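Local coordinates for protein telomerase reverse transcriptase (Candida tropicalis MYA-3404, PDB 6ZD1) that probably elongates chromosome ends by reverse-transcribing a template in its RNA component into telomeric DNA repeats, at residues 314-319 with 496-501; 372-377 with 666-671; 578-583 with 635-640. One frame throughout, in Å; residues are numbered along the deposited sequence.

Contact 1: 314-319 with 496-501; sequences DRILTF and LLLRLV
Leu496 and Leu498 supply the hydrocarbon on which the two flat groups of 314-319, the Phe319 ring and the Arg315 guanidinium, come to rest. CB of Leu496 lies over one face of the ring, 3.8 Å from the Phe319 centroid and 17° off the normal, a CH-pi contact displaced toward the CD1-CE1 rim. Phe319 CG, anti to the backbone N (chi1 -174°), starts the ring on its way over that CB. The same ring also touches Ile507 of strand 503-508 and Leu563, and Phe319 CB meets Leu496 CD2 at 3.7 Å. Over one face of the guanidinium sits CD2 of Leu498, 3.9 Å from Arg315 CZ and off centre, while Leu496 CD1 approaches Arg315 NH1 obliquely at 3.4 Å. A bend at chi3 turns NE back toward Leu498 CD2. Further along, Ile316 CG1 meets Leu498 CD1 at 3.8 Å and also touches Leu496 CD2.

The helix segment and strand 496-500 run almost exactly antiparallel, their axes 9.8 Å apart. This is the palm of the reverse transcriptase fold: helix 309-326 packs on the edge strand of an antiparallel sheet, and that strand leads into the VDD turn of the motif C hairpin. Between the two inward leucines, Leu497 points away and touches Val481 of helix 469-484.

Most contacts across the interface are carbon on carbon, without hydrogen bonds between the segments. Dispersion and shape thus hold helix to strand; the arginine offers CB, CG and one guanidinium face to leucine methyls, while its NH2 donates to the carbonyl O of Arg303.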
# COMPACT_ATOMS: atom_id res chain seq x y z
N ASP A 314 -22.03 7.02 -3.55
CA ASP A 314 -22.67 8.18 -4.14
C ASP A 314 -23.58 7.79 -5.30
O ASP A 314 -24.65 8.38 -5.48
CB ASP A 314 -21.62 9.19 -4.60
CG ASP A 314 -21.17 10.11 -3.48
OD1 ASP A 314 -21.79 11.18 -3.31
OD2 ASP A 314 -20.22 9.74 -2.76
N ARG A 315 -23.16 6.82 -6.11
CA ARG A 315 -24.02 6.40 -7.22
C ARG A 315 -25.29 5.72 -6.71
O ARG A 315 -26.34 5.83 -7.36
CB ARG A 315 -23.24 5.47 -8.16
CG ARG A 315 -22.07 6.14 -8.88
CD ARG A 315 -22.48 6.79 -10.20
NE ARG A 315 -22.36 5.86 -11.32
CZ ARG A 315 -23.39 5.32 -11.96
NH1 ARG A 315 -24.63 5.62 -11.59
NH2 ARG A 315 -23.19 4.48 -12.96
N ILE A 316 -25.22 5.06 -5.55
CA ILE A 316 -26.42 4.49 -4.94
C ILE A 316 -27.28 5.57 -4.30
O ILE A 316 -28.51 5.56 -4.43
CB ILE A 316 -26.02 3.40 -3.92
CG1 ILE A 316 -25.32 2.24 -4.63
CG2 ILE A 316 -27.23 2.89 -3.17
CD1 ILE A 316 -24.71 1.24 -3.69
N LEU A 317 -26.65 6.52 -3.60
CA LEU A 317 -27.40 7.62 -3.01
C LEU A 317 -28.07 8.48 -4.07
O LEU A 317 -29.19 8.96 -3.88
CB LEU A 317 -26.47 8.47 -2.14
CG LEU A 317 -25.96 7.80 -0.86
CD1 LEU A 317 -25.14 8.78 -0.05
CD2 LEU A 317 -27.12 7.26 -0.04
N THR A 318 -27.38 8.71 -5.19
CA THR A 318 -28.02 9.40 -6.31
C THR A 318 -29.13 8.54 -6.91
O THR A 318 -30.19 9.05 -7.28
CB THR A 318 -26.97 9.76 -7.37
OG1 THR A 318 -25.99 10.62 -6.78
CG2 THR A 318 -27.61 10.48 -8.55
N PHE A 319 -28.90 7.22 -7.00
CA PHE A 319 -29.95 6.31 -7.45
C PHE A 319 -31.15 6.37 -6.53
O PHE A 319 -32.30 6.43 -6.99
CB PHE A 319 -29.39 4.89 -7.54
CG PHE A 319 -30.34 3.88 -8.12
CD1 PHE A 319 -30.66 3.90 -9.47
CD2 PHE A 319 -30.87 2.88 -7.32
CE1 PHE A 319 -31.52 2.96 -10.00
CE2 PHE A 319 -31.74 1.93 -7.85
CZ PHE A 319 -32.06 1.97 -9.19
N LEU A 496 -29.51 -0.18 -11.72
CA LEU A 496 -28.18 0.39 -11.53
C LEU A 496 -27.16 -0.72 -11.35
O LEU A 496 -27.33 -1.58 -10.48
CB LEU A 496 -28.17 1.32 -10.31
CG LEU A 496 -26.78 1.75 -9.84
CD1 LEU A 496 -26.17 2.72 -10.83
CD2 LEU A 496 -26.85 2.37 -8.44
N LEU A 497 -26.12 -0.71 -12.17
CA LEU A 497 -25.00 -1.64 -12.06
C LEU A 497 -23.72 -0.88 -11.76
O LEU A 497 -23.44 0.15 -12.39
CB LEU A 497 -24.83 -2.46 -13.35
CG LEU A 497 -23.70 -3.49 -13.38
CD1 LEU A 497 -23.98 -4.63 -12.41
CD2 LEU A 497 -23.48 -4.02 -14.79
N LEU A 498 -22.94 -1.39 -10.82
CA LEU A 498 -21.70 -0.77 -10.37
C LEU A 498 -20.61 -1.83 -10.30
O LEU A 498 -20.88 -2.99 -9.97
CB LEU A 498 -21.86 -0.09 -9.01
CG LEU A 498 -22.85 1.06 -8.91
CD1 LEU A 498 -22.87 1.56 -7.48
CD2 LEU A 498 -22.46 2.17 -9.86
N ARG A 499 -19.38 -1.42 -10.64
CA ARG A 499 -18.23 -2.31 -10.63
C ARG A 499 -17.11 -1.68 -9.82
O ARG A 499 -16.76 -0.52 -10.02
CB ARG A 499 -17.76 -2.64 -12.05
CG ARG A 499 -16.67 -3.70 -12.10
CD ARG A 499 -16.23 -4.01 -13.52
NE ARG A 499 -15.54 -2.88 -14.14
CZ ARG A 499 -14.27 -2.57 -13.91
NH1 ARG A 499 -13.55 -3.30 -13.07
NH2 ARG A 499 -13.72 -1.52 -14.52
N LEU A 500 -16.53 -2.50 -8.93
CA LEU A 500 -15.39 -2.10 -8.06
C LEU A 500 -14.33 -3.20 -8.13
O LEU A 500 -14.49 -4.21 -7.42
CB LEU A 500 -15.90 -1.91 -6.63
CG LEU A 500 -14.95 -1.17 -5.69
CD1 LEU A 500 -14.04 -0.23 -6.47
CD2 LEU A 500 -15.73 -0.39 -4.63
N VAL A 501 -13.32 -3.01 -8.98
CA VAL A 501 -12.21 -3.99 -9.18
C VAL A 501 -12.80 -5.34 -9.62
O VAL A 501 -12.96 -5.55 -10.83
CB VAL A 501 -11.32 -4.13 -7.93
CG1 VAL A 501 -10.10 -4.99 -8.20
CG2 VAL A 501 -10.91 -2.77 -7.38

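Contact 2: 372-377 with 666-671; sequences REYGTL and SMEGVE
Tyr374 lays one face of its ring on Glu668, and this is one tightly packed part of the contact. CA of Glu668 stands 3.7 Å from the Tyr374 centroid, 16° off the normal, as a CH-pi contact. Because Glu668 CG is anti to the backbone N (chi1 -178°), the chain continues across the ring and brings CG to 3.4 Å from Tyr374 CE2. The carboxylate passes beyond, and OE2 bonds to Ser282 of helix 263-298.

Beside this CH-pi contact the backbones meet in a single beta bridge between Thr376 and Ser666. Met667 N donates to Gly375 O at 2.8 Å in a nearly straight bond (167°). The methylenes of Met667, a selenomethionine, press on the same Gly375 O, CB at 3.3 Å; a bend at chi2 turns SE, and CE then lies 3.9 Å from Leu377 CD1. A type II turn from Met667 to Val670 follows, with Gly669 as N-cap of helix 670-684.

The other side is looser: Arg372 NH2 stays 5.1 Å from OE1 of exposed Glu671, with no salt bridge. Arg372 NE instead holds the Tyr374 hydroxyl, at 2.7 Å from OH.

The contact joins a loop probably belonging to the insertion between motifs A and B', a hallmark of telomerase, to the C-terminal helices. Its chemistry implies a join made by one backbone bond, a ring face and the selenomethionine packed on Gly375 and Leu377.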
# COMPACT_ATOMS: atom_id res chain seq x y z
N ARG A 372 2.70 13.74 -19.45
CA ARG A 372 3.62 14.42 -18.55
C ARG A 372 4.81 13.53 -18.19
O ARG A 372 4.72 12.30 -18.21
CB ARG A 372 2.89 14.84 -17.27
CG ARG A 372 1.80 15.87 -17.48
CD ARG A 372 0.91 15.99 -16.25
NE ARG A 372 1.69 16.15 -15.02
CZ ARG A 372 2.05 17.32 -14.51
NH1 ARG A 372 1.71 18.45 -15.11
NH2 ARG A 372 2.76 17.36 -13.39
N GLU A 373 5.92 14.18 -17.86
CA GLU A 373 7.08 13.50 -17.31
C GLU A 373 7.02 13.57 -15.79
O GLU A 373 6.49 14.53 -15.21
CB GLU A 373 8.38 14.13 -17.81
CG GLU A 373 9.65 13.48 -17.28
CD GLU A 373 10.90 14.29 -17.55
OE1 GLU A 373 11.60 14.01 -18.55
OE2 GLU A 373 11.18 15.23 -16.77
N TYR A 374 7.55 12.54 -15.14
CA TYR A 374 7.62 12.48 -13.69
C TYR A 374 8.97 11.92 -13.28
O TYR A 374 9.63 11.21 -14.05
CB TYR A 374 6.50 11.62 -13.10
CG TYR A 374 5.11 12.15 -13.35
CD1 TYR A 374 4.58 13.17 -12.56
CD2 TYR A 374 4.31 11.63 -14.36
CE1 TYR A 374 3.31 13.66 -12.78
CE2 TYR A 374 3.04 12.12 -14.59
CZ TYR A 374 2.54 13.13 -13.80
OH TYR A 374 1.28 13.63 -14.01
N GLY A 375 9.37 12.25 -12.07
CA GLY A 375 10.60 11.71 -11.54
C GLY A 375 10.40 10.37 -10.88
O GLY A 375 9.28 9.88 -10.74
N THR A 376 11.51 9.77 -10.47
CA THR A 376 11.54 8.53 -9.73
C THR A 376 11.85 8.86 -8.28
O THR A 376 12.41 9.92 -7.98
CB THR A 376 12.58 7.57 -10.33
OG1 THR A 376 12.37 7.43 -11.74
CG2 THR A 376 12.53 6.20 -9.65
N LEU A 377 11.44 7.98 -7.36
CA LEU A 377 11.81 8.16 -5.96
C LEU A 377 13.31 8.28 -5.83
O LEU A 377 13.83 9.23 -5.24
CB LEU A 377 11.30 7.01 -5.09
CG LEU A 377 11.80 7.14 -3.64
CD1 LEU A 377 11.28 8.43 -3.03
CD2 LEU A 377 11.44 5.95 -2.80
N SER A 666 7.48 5.90 -8.49
CA SER A 666 7.37 7.02 -9.43
C SER A 666 6.63 8.17 -8.78
O SER A 666 5.70 7.96 -7.98
CB SER A 666 6.66 6.60 -10.71
OG SER A 666 6.47 7.70 -11.58
N MSE A 667 7.04 9.39 -9.12
CA MSE A 667 6.45 10.61 -8.56
C MSE A 667 5.11 10.97 -9.18
O MSE A 667 4.54 12.02 -8.87
CB MSE A 667 7.41 11.79 -8.74
CG MSE A 667 8.66 11.68 -7.90
SE MSE A 667 8.21 11.30 -6.05
CE MSE A 667 10.01 11.30 -5.30
N GLU A 668 4.60 10.10 -10.05
CA GLU A 668 3.33 10.36 -10.71
C GLU A 668 2.21 10.28 -9.69
O GLU A 668 1.92 9.21 -9.14
CB GLU A 668 3.11 9.36 -11.84
CG GLU A 668 1.82 9.60 -12.61
CD GLU A 668 1.55 8.52 -13.64
OE1 GLU A 668 0.36 8.30 -13.95
OE2 GLU A 668 2.52 7.91 -14.14
N GLY A 669 1.56 11.42 -9.43
CA GLY A 669 0.42 11.48 -8.55
C GLY A 669 0.67 12.08 -7.18
O GLY A 669 -0.29 12.21 -6.41
N VAL A 670 1.91 12.47 -6.87
CA VAL A 670 2.16 13.09 -5.57
C VAL A 670 1.54 14.48 -5.52
O VAL A 670 1.02 14.91 -4.48
CB VAL A 670 3.66 13.12 -5.25
CG1 VAL A 670 4.22 11.71 -5.18
CG2 VAL A 670 4.42 13.95 -6.27
N GLU A 671 1.55 15.19 -6.65
CA GLU A 671 0.92 16.50 -6.71
C GLU A 671 -0.58 16.39 -6.45
O GLU A 671 -1.13 17.09 -5.59
CB GLU A 671 1.18 17.16 -8.06
CG GLU A 671 2.59 17.70 -8.23
CD GLU A 671 2.66 19.19 -8.00
OE1 GLU A 671 2.72 19.94 -9.00
OE2 GLU A 671 2.63 19.62 -6.83

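Contact 3: 578-583 with 635-640; sequences KFRSFK and SKQDSF
Phe582 reaches from the start of its helix into the bend formed by Asp638 and Phe640. Its CB lies 3.7 Å from Asp638 OD2, and CG has the same oxygen as its nearest neighbour. One atom further, CD2 comes to 3.2 Å from Asp638 OD2, which sits at the ring edge near its plane. CE2 then meets the backbone, 3.3 Å from Asp638 O, and CZ reaches Phe640 CB at 3.9 Å. Phe640 CD1 stands over the centre of the Phe582 face. The pair is T-shaped, with the edge of Phe640 toward that face, centroids 5.3 Å apart and planes at 75°.

This is probably the C-terminal, thumb-like part of telomerase. Asp638 CG is anti to its backbone N (chi1 175°), and OD2 accepts from Phe582 N at 2.8 Å, almost straight, on the anti side and 26° out of the carboxylate plane. Ser581 is the N-cap of helix 582-596, its OG bonding weakly to Ala584 N; the aspartate serves a first-turn N-H, where its charge would probably suit the helix dipole. Phe631 of helix 609-637 meets both phenyl rings. Toward solvent, Gln637 crosses Arg580 at about a right angle and lays OE1 beside Arg580 CB.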
# COMPACT_ATOMS: atom_id res chain seq x y z
N LYS A 578 -7.35 9.77 24.65
CA LYS A 578 -7.62 10.26 26.01
C LYS A 578 -6.27 10.55 26.67
O LYS A 578 -5.61 9.63 27.15
CB LYS A 578 -8.43 9.26 26.81
CG LYS A 578 -8.94 9.81 28.14
CD LYS A 578 -9.23 8.70 29.14
CE LYS A 578 -7.94 8.02 29.60
NZ LYS A 578 -7.03 8.97 30.31
N PHE A 579 -5.88 11.83 26.70
CA PHE A 579 -4.55 12.22 27.16
C PHE A 579 -4.65 13.54 27.93
O PHE A 579 -5.64 14.26 27.86
CB PHE A 579 -3.57 12.38 26.00
CG PHE A 579 -3.45 11.16 25.14
CD1 PHE A 579 -4.26 11.00 24.03
CD2 PHE A 579 -2.52 10.18 25.44
CE1 PHE A 579 -4.15 9.88 23.23
CE2 PHE A 579 -2.41 9.06 24.65
CZ PHE A 579 -3.23 8.90 23.55
N ARG A 580 -3.58 13.84 28.67
CA ARG A 580 -3.48 15.07 29.44
C ARG A 580 -2.66 16.15 28.73
O ARG A 580 -2.33 17.16 29.35
CB ARG A 580 -2.86 14.79 30.81
CG ARG A 580 -3.51 13.65 31.58
CD ARG A 580 -2.79 13.39 32.89
NE ARG A 580 -1.36 13.16 32.69
CZ ARG A 580 -0.40 14.00 33.05
NH1 ARG A 580 -0.71 15.15 33.65
NH2 ARG A 580 0.87 13.70 32.82
N SER A 581 -2.34 15.96 27.46
CA SER A 581 -1.52 16.91 26.73
C SER A 581 -1.63 16.63 25.25
O SER A 581 -1.88 15.50 24.84
CB SER A 581 -0.05 16.84 27.17
OG SER A 581 0.53 15.61 26.77
N PHE A 582 -1.43 17.68 24.44
CA PHE A 582 -1.49 17.51 23.00
C PHE A 582 -0.27 16.76 22.47
O PHE A 582 -0.39 16.02 21.49
CB PHE A 582 -1.62 18.86 22.30
CG PHE A 582 -3.00 19.45 22.37
CD1 PHE A 582 -4.01 19.00 21.53
CD2 PHE A 582 -3.28 20.46 23.27
CE1 PHE A 582 -5.27 19.54 21.60
CE2 PHE A 582 -4.54 21.01 23.35
CZ PHE A 582 -5.54 20.55 22.51
N LYS A 583 0.89 16.94 23.10
CA LYS A 583 2.07 16.21 22.65
C LYS A 583 1.85 14.71 22.72
O LYS A 583 2.17 13.98 21.77
CB LYS A 583 3.29 16.61 23.48
CG LYS A 583 4.61 16.17 22.85
CD LYS A 583 5.79 16.40 23.79
CE LYS A 583 5.76 15.44 24.96
NZ LYS A 583 6.97 15.59 25.81
N SER A 635 -7.65 20.66 25.95
CA SER A 635 -7.43 22.10 26.01
C SER A 635 -7.75 22.67 27.38
O SER A 635 -7.24 23.75 27.72
CB SER A 635 -8.26 22.81 24.94
OG SER A 635 -7.97 24.20 24.92
N LYS A 636 -8.55 21.97 28.18
CA LYS A 636 -8.83 22.43 29.54
C LYS A 636 -7.56 22.41 30.39
O LYS A 636 -7.36 23.30 31.23
CB LYS A 636 -9.92 21.57 30.17
CG LYS A 636 -9.91 21.53 31.69
CD LYS A 636 -11.01 20.62 32.25
CE LYS A 636 -11.01 20.66 33.78
NZ LYS A 636 -12.18 19.95 34.38
N GLN A 637 -6.69 21.42 30.18
CA GLN A 637 -5.51 21.22 31.00
C GLN A 637 -4.20 21.42 30.24
O GLN A 637 -3.13 21.23 30.83
CB GLN A 637 -5.53 19.81 31.61
CG GLN A 637 -5.79 18.71 30.58
CD GLN A 637 -5.80 17.32 31.18
OE1 GLN A 637 -4.95 16.98 32.01
NE2 GLN A 637 -6.75 16.49 30.75
N ASP A 638 -4.24 21.81 28.97
CA ASP A 638 -3.03 22.00 28.18
C ASP A 638 -3.35 22.89 27.00
O ASP A 638 -4.27 22.60 26.23
CB ASP A 638 -2.48 20.65 27.70
CG ASP A 638 -1.28 20.80 26.77
OD1 ASP A 638 -0.36 21.57 27.11
OD2 ASP A 638 -1.26 20.15 25.70
N SER A 639 -2.57 23.95 26.83
CA SER A 639 -2.87 24.95 25.80
C SER A 639 -2.44 24.45 24.43
O SER A 639 -1.31 23.99 24.24
CB SER A 639 -2.18 26.27 26.11
OG SER A 639 -2.44 27.21 25.08
N PHE A 640 -3.36 24.54 23.47
CA PHE A 640 -3.10 24.11 22.11
C PHE A 640 -2.12 25.07 21.44
O PHE A 640 -2.39 26.27 21.33
CB PHE A 640 -4.41 24.05 21.33
CG PHE A 640 -4.23 23.80 19.86
CD1 PHE A 640 -4.05 22.52 19.37
CD2 PHE A 640 -4.25 24.86 18.96
CE1 PHE A 640 -3.89 22.29 18.02
CE2 PHE A 640 -4.08 24.64 17.60
CZ PHE A 640 -3.90 23.35 17.13

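Contact 1 is buried in the palm and joins a helix to a sheet edge; contact 2 is partly buried, and contact 3 lies at the surface, its centre about 33 Å from that of the chain. No two touch, the nearest atoms, of contacts 1 and 2, being about 17 Å apart. Helix 642-664 relates contacts 2 and 3, starting just after 635-640, ending just before 666-671 and packing against both, and contact 3 is nested in the loop that contact 2 closes. Chemistry follows place: apolar and flat-face contacts without a cross-segment hydrogen bond in contact 1, a backbone bond beside a ring face in contact 2, a carboxylate at a helix start and an edge-to-face ring pair in contact 3.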